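Adenylyltransferase thiF (Escherichia coli, PDB 1ZFN) catalyses the ATP-dependent adenylation of the C-terminal glycine of the sulfur carrier protein ThiS, a step in thiamine diphosphate biosynthesis. Local coordinates at residues Phe8-Arg13 and Leu96-Gln101; Val58-Asp63 and Thr103-Arg108; Asp62-Leu67 and Asp82-Gln87. All coordinates share one frame; numbering follows the deposited sequence.

Contact 1 of 3, residues Phe8-Arg13 and Leu96-Gln101; sequences FMRYSR and LNPDIQ. With ATP (adenosine-5'-triphosphate), chain H.
Arg-10 and Tyr-11 join the amino-terminal helical region of ThiF to the turn Asn-97 to Ile-100, which leads into an edge strand of its Rossmann-type sheet. Farther along the same segment, Arg-13 enters the ATP site of the second subunit of the homodimer. The directional element of the contact is a hydrogen bond from Asn-97 ND2 to Tyr-11 OH, 3.0 Å long and nearly straight (164° at the hydrogen). The phenol oxygen lies in the plane of the amide, and amide and ring are turned by just 23° from one another although their side chains come from opposite directions. Asn-97 reaches this position because its CG stands anti to the backbone N (chi1 -169°), while the end of Ile-100 comes to the same hydroxyl, with CD1 3.8 Å from Tyr-11 OH. Arg-10 lays its aliphatic shaft on the ring: Arg-10 CG sits 3.4 Å above the centre of the Tyr-11 face. Its guanidinium continues toward the end of helix 85-96, where Arg-10 NH2 comes within 3.3 Å of Leu-96 O. Arg-10 NH1 and Asp-99 OD2 are paired by charge alone (3.4 Å), the oxygen lying well out of the guanidinium plane, and NH1 is doubtfully placed. Around this patch, Gln-25 and Leu-29 of helix 21-30 touch Tyr-11, and Leu-67 of the second subunit packs on Arg-10. Arg-13 grips the neighbouring hydroxyl side-on, with NE 2.8 Å and NH2 3.1 Å from Ser-12 OG, both bonds lying in the guanidinium plane. Its third nitrogen, NH1, approaches the gamma-phosphate oxygen O2G of the ATP to 2.7 Å. The chemistry thus divides the work: the neutral amide gives the contact its direction, and the serine probably restrains the rotation of a guanidinium placed to meet phosphate across the dimer interface.

Contact 2 of 3, residues Val58-Asp63 and Thr103-Arg108; sequences VLADDD and TALQQR. With ATP (adenosine-5'-triphosphate), chain F.
Val-58, Ala-60 and Leu-105 turn their side chains to the same face of a parallel strand pair, whose axes cross at -19°. Val-58 CG1 meets Leu-105 CD1 at 3.7 Å, the two branches set at a slant, and Ala-60 CB lies 3.8 Å from Leu-105 CB. Beyond the strands the contact becomes polar. Asp-62 and Arg-108 cross at about a right angle, with Asp-62 CB against Arg-108 CG (3.4 Å); their carboxylate and guanidinium planes stand 85° apart, which probably leaves no more than a loose attraction. Asp-61 points away from 103-108, its CG anti to the backbone N (chi1 -161°), and takes both ribose hydroxyls of ATP, as acidic residues after this strand do in Rossmann-type nucleotide folds: O3' donates to OD2 (2.7 Å) and O2' to OD1 (3.3 Å). OD1 also closes an Asx turn by accepting from Asp-63 N. With an alanine here, both ribose hydroxyls would probably be left without their acceptor and Asp-63 N without the mate that closes the turn. Backbone hydrogen bonds run from Leu-59 N to Thr-103 O, Leu-105 N to Leu-59 O and, just past the strand, Asp-61 N to Leu-105 O. Strand 32-36 flanks strand 56-60 on its other side, while Leu-93 and Gln-90 of helix 85-96 pack on Leu-59 and Ala-104.

Contact 3 of 3, residues Asp62-Leu67 and Asp82-Gln87; sequences DDDVHL and DRPKSQ. With ATP (adenosine-5'-triphosphate), chain F.
Asp-82 and Val-65 open a backbone pairing that brings the start of helix 85-96 against the loop leaving strand 56-60, within the Rossmann-type fold and beside its nucleotide pocket. Asp-82 N donates to Val-65 O (2.6 Å). One residue on, the direction reverses, for Arg-83 O accepts from Val-65 N at 3.0 Å, so that Val-65 is held through both its backbone polar atoms. Pro-84, at the N-cap position, brings its ring to the carboxylate of Asp-64, with CB 3.5 Å from Asp-64 OD1. Lys-85 then begins the helix and gives its N-H to Asp-63 O. Its side chain sets off with CG anti to the carbonyl carbon (chi1 -72°) and runs extended from there, along the loop: Lys-85 CG passes 3.9 Å from Val-65 CG2, and its end emerges at the ATP. There Lys-85 NZ donates to the ribose O3' (2.8 Å) and, more weakly, to the beta-phosphate oxygen O2B (2.8 Å); Gln-73 OE1 is a third partner. The ammonium group thus bridges sugar and phosphate, and its three partners limit how it can swing. Ser-86 and Gln-87 carry the helix onward, beside the Gln-106 side chain, just past strand 101-105. Back in the loop, Asp-63 OD1 receives two donors, Asp-64 N on its anti side and, on the syn side but well out of the carboxylate plane, His-66 NE2, 2.8 Å from Asp-63 OD1.

The three contacts show how one Rossmann-type unit serves two nucleotide sites. Contacts 2 and 3 lie with centres about 10 Å apart, share Asp-62 and Asp-63, and meet the same ATP; strand 56-60, helix 85-96 and strand 101-105 follow in that order, a beta-alpha-beta crossover linking adjacent parallel strands. Contact 1 sits at the far end of that unit, about 23 Å from contact 2 and 26 Å from contact 3 between centres. Its segments alternate with those of contact 2 along the chain, while both segments of contact 3 fall between its own. Its ATP belongs to the other subunit's pocket, consistent with each site being completed by the partner subunit.

Contact 1 of 3, residues Phe8-Arg13 and Leu96-Gln101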
loop_
_atom_site.group_PDB
_atom_site.type_symbol
_atom_site.label_atom_id
_atom_site.label_comp_id
_atom_site.label_asym_id
_atom_site.label_seq_id
_atom_site.Cartn_x
_atom_site.Cartn_y
_atom_site.Cartn_z
ATOM N N PHE A 8 14.814 17.545 -9.372
ATOM C CA PHE A 8 13.670 17.873 -10.198
ATOM C C PHE A 8 13.171 16.652 -10.960
ATOM O O PHE A 8 11.968 16.444 -11.101
ATOM C CB PHE A 8 14.027 18.971 -11.198
ATOM C CG PHE A 8 12.999 19.145 -12.269
ATOM C CD1 PHE A 8 11.869 19.929 -12.045
ATOM C CD2 PHE A 8 13.111 18.447 -13.470
ATOM C CE1 PHE A 8 10.848 20.012 -13.008
ATOM C CE2 PHE A 8 12.109 18.514 -14.441
ATOM C CZ PHE A 8 10.968 19.300 -14.213
ATOM N N MET A 9 14.102 15.849 -11.459
ATOM C CA MET A 9 13.750 14.671 -12.229
ATOM C C MET A 9 13.109 13.618 -11.340
ATOM O O MET A 9 12.020 13.118 -11.634
ATOM C CB MET A 9 14.998 14.107 -12.894
ATOM C CG MET A 9 14.703 13.290 -14.122
ATOM S SD MET A 9 13.750 14.218 -15.342
ATOM C CE MET A 9 12.585 12.973 -15.853
ATOM N N ARG A 10 13.792 13.293 -10.249
ATOM C CA ARG A 10 13.311 12.310 -9.288
ATOM C C ARG A 10 11.895 12.601 -8.775
ATOM O O ARG A 10 11.051 11.704 -8.727
ATOM C CB ARG A 10 14.308 12.227 -8.133
ATOM C CG ARG A 10 13.728 11.932 -6.780
ATOM C CD ARG A 10 14.839 11.492 -5.861
ATOM N NE ARG A 10 15.439 10.271 -6.382
ATOM C CZ ARG A 10 16.305 9.514 -5.717
ATOM N NH1 ARG A 10 16.684 9.856 -4.492
ATOM N NH2 ARG A 10 16.779 8.404 -6.268
ATOM N N TYR A 11 11.631 13.854 -8.413
ATOM C CA TYR A 11 10.316 14.242 -7.911
ATOM C C TYR A 11 9.381 14.811 -8.993
ATOM O O TYR A 11 8.295 15.306 -8.690
ATOM C CB TYR A 11 10.483 15.244 -6.768
ATOM C CG TYR A 11 11.444 14.773 -5.693
ATOM C CD1 TYR A 11 12.587 15.504 -5.387
ATOM C CD2 TYR A 11 11.218 13.588 -4.992
ATOM C CE1 TYR A 11 13.485 15.077 -4.412
ATOM C CE2 TYR A 11 12.115 13.145 -4.010
ATOM C CZ TYR A 11 13.246 13.897 -3.725
ATOM O OH TYR A 11 14.136 13.479 -2.755
ATOM N N SER A 12 9.787 14.693 -10.253
ATOM C CA SER A 12 8.992 15.222 -11.348
ATOM C C SER A 12 7.493 14.923 -11.294
ATOM O O SER A 12 6.703 15.856 -11.354
ATOM C CB SER A 12 9.575 14.790 -12.718
ATOM O OG SER A 12 9.363 13.425 -13.046
ATOM N N ARG A 13 7.092 13.654 -11.168
ATOM C CA ARG A 13 5.661 13.298 -11.144
ATOM C C ARG A 13 4.916 14.005 -10.026
ATOM O O ARG A 13 3.708 14.240 -10.106
ATOM C CB ARG A 13 5.462 11.794 -10.960
ATOM C CG ARG A 13 6.304 10.924 -11.841
ATOM C CD ARG A 13 6.097 11.193 -13.310
ATOM N NE ARG A 13 7.360 11.608 -13.915
ATOM C CZ ARG A 13 7.777 11.280 -15.134
ATOM N NH1 ARG A 13 7.038 10.512 -15.913
ATOM N NH2 ARG A 13 8.939 11.738 -15.573
ATOM N N LEU A 96 16.793 3.549 -2.093
ATOM C CA LEU A 96 15.686 4.059 -2.880
ATOM C C LEU A 96 15.944 5.535 -3.133
ATOM O O LEU A 96 15.839 6.013 -4.260
ATOM C CB LEU A 96 14.369 3.896 -2.125
ATOM C CG LEU A 96 13.161 4.565 -2.785
ATOM C CD1 LEU A 96 12.815 3.835 -4.076
ATOM C CD2 LEU A 96 11.992 4.561 -1.820
ATOM N N ASN A 97 16.286 6.248 -2.064
ATOM C CA ASN A 97 16.561 7.671 -2.136
ATOM C C ASN A 97 17.752 8.016 -1.249
ATOM O O ASN A 97 17.604 8.234 -0.046
ATOM C CB ASN A 97 15.342 8.463 -1.678
ATOM C CG ASN A 97 15.473 9.937 -1.973
ATOM O OD1 ASN A 97 16.511 10.539 -1.703
ATOM N ND2 ASN A 97 14.418 10.531 -2.527
ATOM N N PRO A 98 18.952 8.088 -1.845
ATOM C CA PRO A 98 20.198 8.404 -1.136
ATOM C C PRO A 98 20.252 9.853 -0.668
ATOM O O PRO A 98 20.932 10.182 0.307
ATOM C CB PRO A 98 21.277 8.124 -2.180
ATOM C CG PRO A 98 20.593 7.240 -3.210
ATOM C CD PRO A 98 19.216 7.819 -3.269
ATOM N N ASP A 99 19.519 10.708 -1.372
ATOM C CA ASP A 99 19.493 12.137 -1.079
ATOM C C ASP A 99 18.536 12.547 0.032
ATOM O O ASP A 99 18.067 13.688 0.053
ATOM C CB ASP A 99 19.150 12.915 -2.356
ATOM C CG ASP A 99 19.889 12.387 -3.580
ATOM O OD1 ASP A 99 21.125 12.210 -3.501
ATOM O OD2 ASP A 99 19.233 12.151 -4.621
ATOM N N ILE A 100 18.250 11.631 0.957
ATOM C CA ILE A 100 17.335 11.925 2.063
ATOM C C ILE A 100 18.018 11.662 3.397
ATOM O O ILE A 100 18.990 10.913 3.465
ATOM C CB ILE A 100 16.030 11.071 1.954
ATOM C CG1 ILE A 100 15.161 11.600 0.816
ATOM C CG2 ILE A 100 15.206 11.175 3.224
ATOM C CD1 ILE A 100 14.753 13.055 1.013
ATOM N N GLN A 101 17.517 12.292 4.453
ATOM C CA GLN A 101 18.077 12.132 5.792
ATOM C C GLN A 101 17.358 10.983 6.520
ATOM O O GLN A 101 16.243 11.178 7.005
ATOM C CB GLN A 101 17.884 13.436 6.576
ATOM C CG GLN A 101 19.111 13.984 7.297
ATOM C CD GLN A 101 19.671 13.041 8.354
ATOM O OE1 GLN A 101 20.094 13.478 9.420
ATOM N NE2 GLN A 101 19.693 11.745 8.054
HETATM P PG ATP H . 5.942 7.416 -15.822
HETATM O O1G ATP H . 6.059 7.472 -17.252
HETATM O O2G ATP H . 7.065 8.001 -14.839
HETATM O O3G ATP H . 4.550 7.979 -15.687
HETATM P PB ATP H . 5.864 4.465 -16.118
HETATM O O1B ATP H . 5.047 4.199 -17.347
HETATM O O2B ATP H . 6.850 3.372 -15.775
HETATM O O3B ATP H . 5.858 5.874 -15.346
HETATM P PA ATP H . 3.327 3.689 -14.856
HETATM O O1A ATP H . 3.081 3.075 -13.607
HETATM O O2A ATP H . 2.267 4.664 -15.439
HETATM O O3A ATP H . 4.886 4.144 -14.823
HETATM O "O5'" ATP H . 3.484 2.566 -15.910
HETATM C "C5'" ATP H . 3.064 1.301 -15.731
HETATM C "C4'" ATP H . 3.907 0.238 -16.456
HETATM O "O4'" ATP H . 3.368 -0.591 -17.427
HETATM C "C3'" ATP H . 5.298 0.740 -17.031
HETATM O "O3'" ATP H . 6.400 0.228 -16.321
HETATM C "C2'" ATP H . 4.995 0.484 -18.500
HETATM O "O2'" ATP H . 6.232 0.309 -19.141
HETATM C "C1'" ATP H . 4.214 -0.748 -18.507
HETATM N N9 ATP H . 3.351 -1.051 -19.666
HETATM C C8 ATP H . 2.459 -0.256 -20.334
HETATM N N7 ATP H . 1.871 -0.963 -21.317
HETATM C C5 ATP H . 2.382 -2.203 -21.275
HETATM C C6 ATP H . 2.149 -3.373 -22.050
HETATM N N6 ATP H . 1.244 -3.478 -23.034
HETATM N N1 ATP H . 2.874 -4.518 -21.735
HETATM C C2 ATP H . 3.809 -4.538 -20.698
HETATM N N3 ATP H . 4.013 -3.389 -19.954
HETATM C C4 ATP H . 3.322 -2.252 -20.247
#

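Contact 2 of 3, residues Val58-Asp63 and Thr103-Arg108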
loop_
_atom_site.group_PDB
_atom_site.type_symbol
_atom_site.label_atom_id
_atom_site.label_comp_id
_atom_site.label_asym_id
_atom_site.label_seq_id
_atom_site.Cartn_x
_atom_site.Cartn_y
_atom_site.Cartn_z
ATOM N N VAL A 58 12.735 9.610 10.589
ATOM C CA VAL A 58 13.235 8.908 11.758
ATOM C C VAL A 58 12.439 7.609 11.853
ATOM O O VAL A 58 11.221 7.629 12.028
ATOM C CB VAL A 58 13.021 9.725 13.049
ATOM C CG1 VAL A 58 13.906 9.182 14.159
ATOM C CG2 VAL A 58 13.304 11.186 12.791
ATOM N N LEU A 59 13.127 6.484 11.714
ATOM C CA LEU A 59 12.474 5.181 11.783
ATOM C C LEU A 59 12.805 4.482 13.110
ATOM O O LEU A 59 13.963 4.140 13.373
ATOM C CB LEU A 59 12.931 4.321 10.606
ATOM C CG LEU A 59 13.017 5.016 9.240
ATOM C CD1 LEU A 59 13.588 4.032 8.227
ATOM C CD2 LEU A 59 11.645 5.528 8.794
ATOM N N ALA A 60 11.780 4.276 13.937
ATOM C CA ALA A 60 11.952 3.640 15.244
ATOM C C ALA A 60 11.323 2.257 15.345
ATOM O O ALA A 60 10.135 2.076 15.075
ATOM C CB ALA A 60 11.379 4.539 16.339
ATOM N N ASP A 61 12.128 1.280 15.739
ATOM C CA ASP A 61 11.629 -0.071 15.907
ATOM C C ASP A 61 12.639 -0.915 16.655
ATOM O O ASP A 61 13.821 -0.968 16.294
ATOM C CB ASP A 61 11.308 -0.722 14.562
ATOM C CG ASP A 61 10.384 -1.924 14.708
ATOM O OD1 ASP A 61 10.759 -2.881 15.418
ATOM O OD2 ASP A 61 9.280 -1.906 14.119
ATOM N N ASP A 62 12.143 -1.594 17.688
ATOM C CA ASP A 62 12.965 -2.436 18.546
ATOM C C ASP A 62 13.003 -3.913 18.152
ATOM O O ASP A 62 13.770 -4.684 18.718
ATOM C CB ASP A 62 12.470 -2.302 19.984
ATOM C CG ASP A 62 13.515 -2.700 20.996
ATOM O OD1 ASP A 62 13.218 -2.624 22.203
ATOM O OD2 ASP A 62 14.633 -3.082 20.591
ATOM N N ASP A 63 12.198 -4.303 17.170
ATOM C CA ASP A 63 12.137 -5.702 16.744
ATOM C C ASP A 63 13.138 -6.069 15.638
ATOM O O ASP A 63 13.774 -5.202 15.038
ATOM C CB ASP A 63 10.716 -6.017 16.262
ATOM C CG ASP A 63 10.293 -7.447 16.557
ATOM O OD1 ASP A 63 11.158 -8.345 16.586
ATOM O OD2 ASP A 63 9.080 -7.671 16.746
ATOM N N THR A 103 17.278 8.298 9.683
ATOM C CA THR A 103 17.820 7.946 10.993
ATOM C C THR A 103 17.192 6.679 11.567
ATOM O O THR A 103 15.973 6.583 11.682
ATOM C CB THR A 103 17.613 9.082 11.989
ATOM O OG1 THR A 103 18.161 10.293 11.446
ATOM C CG2 THR A 103 18.298 8.761 13.308
ATOM N N ALA A 104 18.035 5.720 11.947
ATOM C CA ALA A 104 17.561 4.448 12.486
ATOM C C ALA A 104 17.550 4.342 14.011
ATOM O O ALA A 104 18.605 4.288 14.645
ATOM C CB ALA A 104 18.393 3.309 11.902
ATOM N N LEU A 105 16.351 4.300 14.589
ATOM C CA LEU A 105 16.190 4.166 16.037
ATOM C C LEU A 105 15.854 2.734 16.439
ATOM O O LEU A 105 14.712 2.290 16.318
ATOM C CB LEU A 105 15.090 5.087 16.552
ATOM C CG LEU A 105 15.498 6.538 16.753
ATOM C CD1 LEU A 105 14.338 7.296 17.363
ATOM C CD2 LEU A 105 16.719 6.601 17.664
ATOM N N GLN A 106 16.862 2.022 16.924
ATOM C CA GLN A 106 16.710 0.641 17.355
ATOM C C GLN A 106 16.271 0.575 18.823
ATOM O O GLN A 106 17.063 0.216 19.694
ATOM C CB GLN A 106 18.040 -0.083 17.174
ATOM C CG GLN A 106 18.044 -1.520 17.614
ATOM C CD GLN A 106 19.446 -2.032 17.791
ATOM O OE1 GLN A 106 20.195 -1.540 18.638
ATOM N NE2 GLN A 106 19.822 -3.020 16.987
ATOM N N GLN A 107 15.009 0.910 19.089
ATOM C CA GLN A 107 14.477 0.902 20.450
ATOM C C GLN A 107 12.954 1.029 20.504
ATOM O O GLN A 107 12.293 1.132 19.477
ATOM C CB GLN A 107 15.094 2.053 21.247
ATOM C CG GLN A 107 15.267 3.336 20.438
ATOM C CD GLN A 107 15.536 4.557 21.302
ATOM O OE1 GLN A 107 16.196 4.472 22.339
ATOM N NE2 GLN A 107 15.036 5.706 20.868
ATOM N N ARG A 108 12.400 1.003 21.711
ATOM C CA ARG A 108 10.962 1.170 21.880
ATOM C C ARG A 108 10.742 2.553 22.474
ATOM O O ARG A 108 11.000 2.780 23.660
ATOM C CB ARG A 108 10.386 0.120 22.822
ATOM C CG ARG A 108 10.128 -1.221 22.184
ATOM C CD ARG A 108 9.419 -2.113 23.174
ATOM N NE ARG A 108 9.206 -3.459 22.660
ATOM C CZ ARG A 108 8.736 -4.466 23.391
ATOM N NH1 ARG A 108 8.430 -4.274 24.669
ATOM N NH2 ARG A 108 8.575 -5.665 22.847
HETATM P PG ATP F . 3.249 -9.839 14.132
HETATM O O1G ATP F . 3.561 -9.986 15.512
HETATM O O2G ATP F . 3.711 -10.902 13.075
HETATM O O3G ATP F . 1.783 -9.555 14.250
HETATM P PB ATP F . 4.703 -7.345 14.183
HETATM O O1B ATP F . 4.263 -6.684 15.440
HETATM O O2B ATP F . 6.075 -7.014 13.705
HETATM O O3B ATP F . 3.899 -8.526 13.519
HETATM P PA ATP F . 3.049 -5.209 13.108
HETATM O O1A ATP F . 2.979 -4.666 11.825
HETATM O O2A ATP F . 1.781 -5.258 13.978
HETATM O O3A ATP F . 3.999 -6.507 12.959
HETATM O "O5'" ATP F . 4.133 -4.435 13.927
HETATM C "C5'" ATP F . 4.337 -3.100 13.956
HETATM C "C4'" ATP F . 5.739 -2.724 14.477
HETATM O "O4'" ATP F . 5.918 -1.776 15.478
HETATM C "C3'" ATP F . 6.691 -3.958 14.859
HETATM O "O3'" ATP F . 7.767 -4.184 13.979
HETATM C "C2'" ATP F . 6.839 -3.641 16.318
HETATM O "O2'" ATP F . 8.053 -4.210 16.710
HETATM C "C1'" ATP F . 6.876 -2.179 16.398
HETATM N N9 ATP F . 6.537 -1.547 17.682
HETATM C C8 ATP F . 5.512 -1.821 18.549
HETATM N N7 ATP F . 5.558 -0.985 19.605
HETATM C C5 ATP F . 6.621 -0.161 19.423
HETATM C C6 ATP F . 7.167 0.909 20.193
HETATM N N6 ATP F . 6.665 1.374 21.330
HETATM N N1 ATP F . 8.294 1.554 19.704
HETATM C C2 ATP F . 8.895 1.190 18.497
HETATM N N3 ATP F . 8.350 0.149 17.758
HETATM C C4 ATP F . 7.242 -0.521 18.214
#

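Contact 3 of 3, residues Asp62-Leu67 and Asp82-Gln87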
loop_
_atom_site.group_PDB
_atom_site.type_symbol
_atom_site.label_atom_id
_atom_site.label_comp_id
_atom_site.label_asym_id
_atom_site.label_seq_id
_atom_site.Cartn_x
_atom_site.Cartn_y
_atom_site.Cartn_z
ATOM N N ASP A 62 12.143 -1.594 17.688
ATOM C CA ASP A 62 12.965 -2.436 18.546
ATOM C C ASP A 62 13.003 -3.913 18.152
ATOM O O ASP A 62 13.770 -4.684 18.718
ATOM C CB ASP A 62 12.470 -2.302 19.984
ATOM C CG ASP A 62 13.515 -2.700 20.996
ATOM O OD1 ASP A 62 13.218 -2.624 22.203
ATOM O OD2 ASP A 62 14.633 -3.082 20.591
ATOM N N ASP A 63 12.198 -4.303 17.170
ATOM C CA ASP A 63 12.137 -5.702 16.744
ATOM C C ASP A 63 13.138 -6.069 15.638
ATOM O O ASP A 63 13.774 -5.202 15.038
ATOM C CB ASP A 63 10.716 -6.017 16.262
ATOM C CG ASP A 63 10.293 -7.447 16.557
ATOM O OD1 ASP A 63 11.158 -8.345 16.586
ATOM O OD2 ASP A 63 9.080 -7.671 16.746
ATOM N N ASP A 64 13.271 -7.372 15.392
ATOM C CA ASP A 64 14.141 -7.905 14.346
ATOM C C ASP A 64 13.237 -8.402 13.218
ATOM O O ASP A 64 12.020 -8.453 13.372
ATOM C CB ASP A 64 14.976 -9.076 14.870
ATOM C CG ASP A 64 16.127 -8.628 15.742
ATOM O OD1 ASP A 64 16.953 -7.823 15.269
ATOM O OD2 ASP A 64 16.212 -9.086 16.899
ATOM N N VAL A 65 13.818 -8.764 12.082
ATOM C CA VAL A 65 13.018 -9.249 10.971
ATOM C C VAL A 65 12.786 -10.753 11.127
ATOM O O VAL A 65 13.738 -11.543 11.157
ATOM C CB VAL A 65 13.719 -8.969 9.621
ATOM C CG1 VAL A 65 12.904 -9.535 8.458
ATOM C CG2 VAL A 65 13.906 -7.487 9.448
ATOM N N HIS A 66 11.520 -11.145 11.233
ATOM C CA HIS A 66 11.163 -12.553 11.377
ATOM C C HIS A 66 10.529 -13.032 10.089
ATOM O O HIS A 66 9.949 -12.246 9.344
ATOM C CB HIS A 66 10.187 -12.732 12.530
ATOM C CG HIS A 66 10.654 -12.115 13.807
ATOM N ND1 HIS A 66 11.812 -12.509 14.444
ATOM C CD2 HIS A 66 10.131 -11.117 14.559
ATOM C CE1 HIS A 66 11.982 -11.779 15.533
ATOM N NE2 HIS A 66 10.976 -10.927 15.626
ATOM N N LEU A 67 10.638 -14.326 9.832
ATOM C CA LEU A 67 10.095 -14.909 8.615
ATOM C C LEU A 67 8.613 -14.630 8.368
ATOM O O LEU A 67 8.224 -14.342 7.240
ATOM C CB LEU A 67 10.341 -16.414 8.616
ATOM C CG LEU A 67 9.701 -17.196 7.472
ATOM C CD1 LEU A 67 10.239 -16.717 6.119
ATOM C CD2 LEU A 67 9.979 -18.679 7.685
ATOM N N ASP A 82 16.338 -11.887 11.095
ATOM C CA ASP A 82 17.092 -11.683 12.336
ATOM C C ASP A 82 17.880 -10.380 12.437
ATOM O O ASP A 82 18.337 -10.013 13.525
ATOM C CB ASP A 82 18.033 -12.854 12.607
ATOM C CG ASP A 82 17.290 -14.131 12.945
ATOM O OD1 ASP A 82 16.397 -14.093 13.830
ATOM O OD2 ASP A 82 17.608 -15.173 12.325
ATOM N N ARG A 83 18.061 -9.692 11.313
ATOM C CA ARG A 83 18.757 -8.416 11.331
ATOM C C ARG A 83 17.721 -7.450 11.880
ATOM O O ARG A 83 16.537 -7.604 11.613
ATOM C CB ARG A 83 19.158 -8.007 9.922
ATOM C CG ARG A 83 20.064 -8.996 9.214
ATOM C CD ARG A 83 20.782 -8.291 8.080
ATOM N NE ARG A 83 21.434 -7.092 8.601
ATOM C CZ ARG A 83 21.511 -5.923 7.966
ATOM N NH1 ARG A 83 20.979 -5.773 6.754
ATOM N NH2 ARG A 83 22.089 -4.891 8.572
ATOM N N PRO A 84 18.138 -6.451 12.662
ATOM C CA PRO A 84 17.155 -5.508 13.207
ATOM C C PRO A 84 16.388 -4.698 12.157
ATOM O O PRO A 84 16.947 -4.227 11.163
ATOM C CB PRO A 84 17.987 -4.645 14.161
ATOM C CG PRO A 84 19.348 -4.731 13.609
ATOM C CD PRO A 84 19.489 -6.147 13.147
ATOM N N LYS A 85 15.090 -4.559 12.398
ATOM C CA LYS A 85 14.196 -3.858 11.496
ATOM C C LYS A 85 14.606 -2.441 11.133
ATOM O O LYS A 85 14.667 -2.102 9.953
ATOM C CB LYS A 85 12.783 -3.860 12.081
ATOM C CG LYS A 85 12.109 -5.218 12.030
ATOM C CD LYS A 85 10.646 -5.144 12.468
ATOM C CE LYS A 85 9.914 -6.459 12.182
ATOM N NZ LYS A 85 8.432 -6.359 12.325
ATOM N N SER A 86 14.873 -1.611 12.137
ATOM C CA SER A 86 15.273 -0.224 11.895
ATOM C C SER A 86 16.509 -0.163 11.002
ATOM O O SER A 86 16.546 0.593 10.035
ATOM C CB SER A 86 15.564 0.483 13.213
ATOM O OG SER A 86 16.628 -0.157 13.888
ATOM N N GLN A 87 17.523 -0.954 11.328
ATOM C CA GLN A 87 18.727 -0.981 10.515
ATOM C C GLN A 87 18.381 -1.353 9.078
ATOM O O GLN A 87 18.591 -0.556 8.162
ATOM C CB GLN A 87 19.748 -1.969 11.084
ATOM C CG GLN A 87 20.402 -1.468 12.365
ATOM C CD GLN A 87 21.439 -2.425 12.934
ATOM O OE1 GLN A 87 22.028 -3.247 12.207
ATOM N NE2 GLN A 87 21.685 -2.311 14.243
HETATM P PG ATP F . 3.249 -9.839 14.132
HETATM O O1G ATP F . 3.561 -9.986 15.512
HETATM O O2G ATP F . 3.711 -10.902 13.075
HETATM O O3G ATP F . 1.783 -9.555 14.250
HETATM P PB ATP F . 4.703 -7.345 14.183
HETATM O O1B ATP F . 4.263 -6.684 15.440
HETATM O O2B ATP F . 6.075 -7.014 13.705
HETATM O O3B ATP F . 3.899 -8.526 13.519
HETATM P PA ATP F . 3.049 -5.209 13.108
HETATM O O1A ATP F . 2.979 -4.666 11.825
HETATM O O2A ATP F . 1.781 -5.258 13.978
HETATM O O3A ATP F . 3.999 -6.507 12.959
HETATM O "O5'" ATP F . 4.133 -4.435 13.927
HETATM C "C5'" ATP F . 4.337 -3.100 13.956
HETATM C "C4'" ATP F . 5.739 -2.724 14.477
HETATM O "O4'" ATP F . 5.918 -1.776 15.478
HETATM C "C3'" ATP F . 6.691 -3.958 14.859
HETATM O "O3'" ATP F . 7.767 -4.184 13.979
HETATM C "C2'" ATP F . 6.839 -3.641 16.318
HETATM O "O2'" ATP F . 8.053 -4.210 16.710
HETATM C "C1'" ATP F . 6.876 -2.179 16.398
HETATM N N9 ATP F . 6.537 -1.547 17.682
HETATM C C8 ATP F . 5.512 -1.821 18.549
HETATM N N7 ATP F . 5.558 -0.985 19.605
HETATM C C5 ATP F . 6.621 -0.161 19.423
HETATM C C6 ATP F . 7.167 0.909 20.193
HETATM N N6 ATP F . 6.665 1.374 21.330
HETATM N N1 ATP F . 8.294 1.554 19.704
HETATM C C2 ATP F . 8.895 1.190 18.497
HETATM N N3 ATP F . 8.350 0.149 17.758
HETATM C C4 ATP F . 7.242 -0.521 18.214
#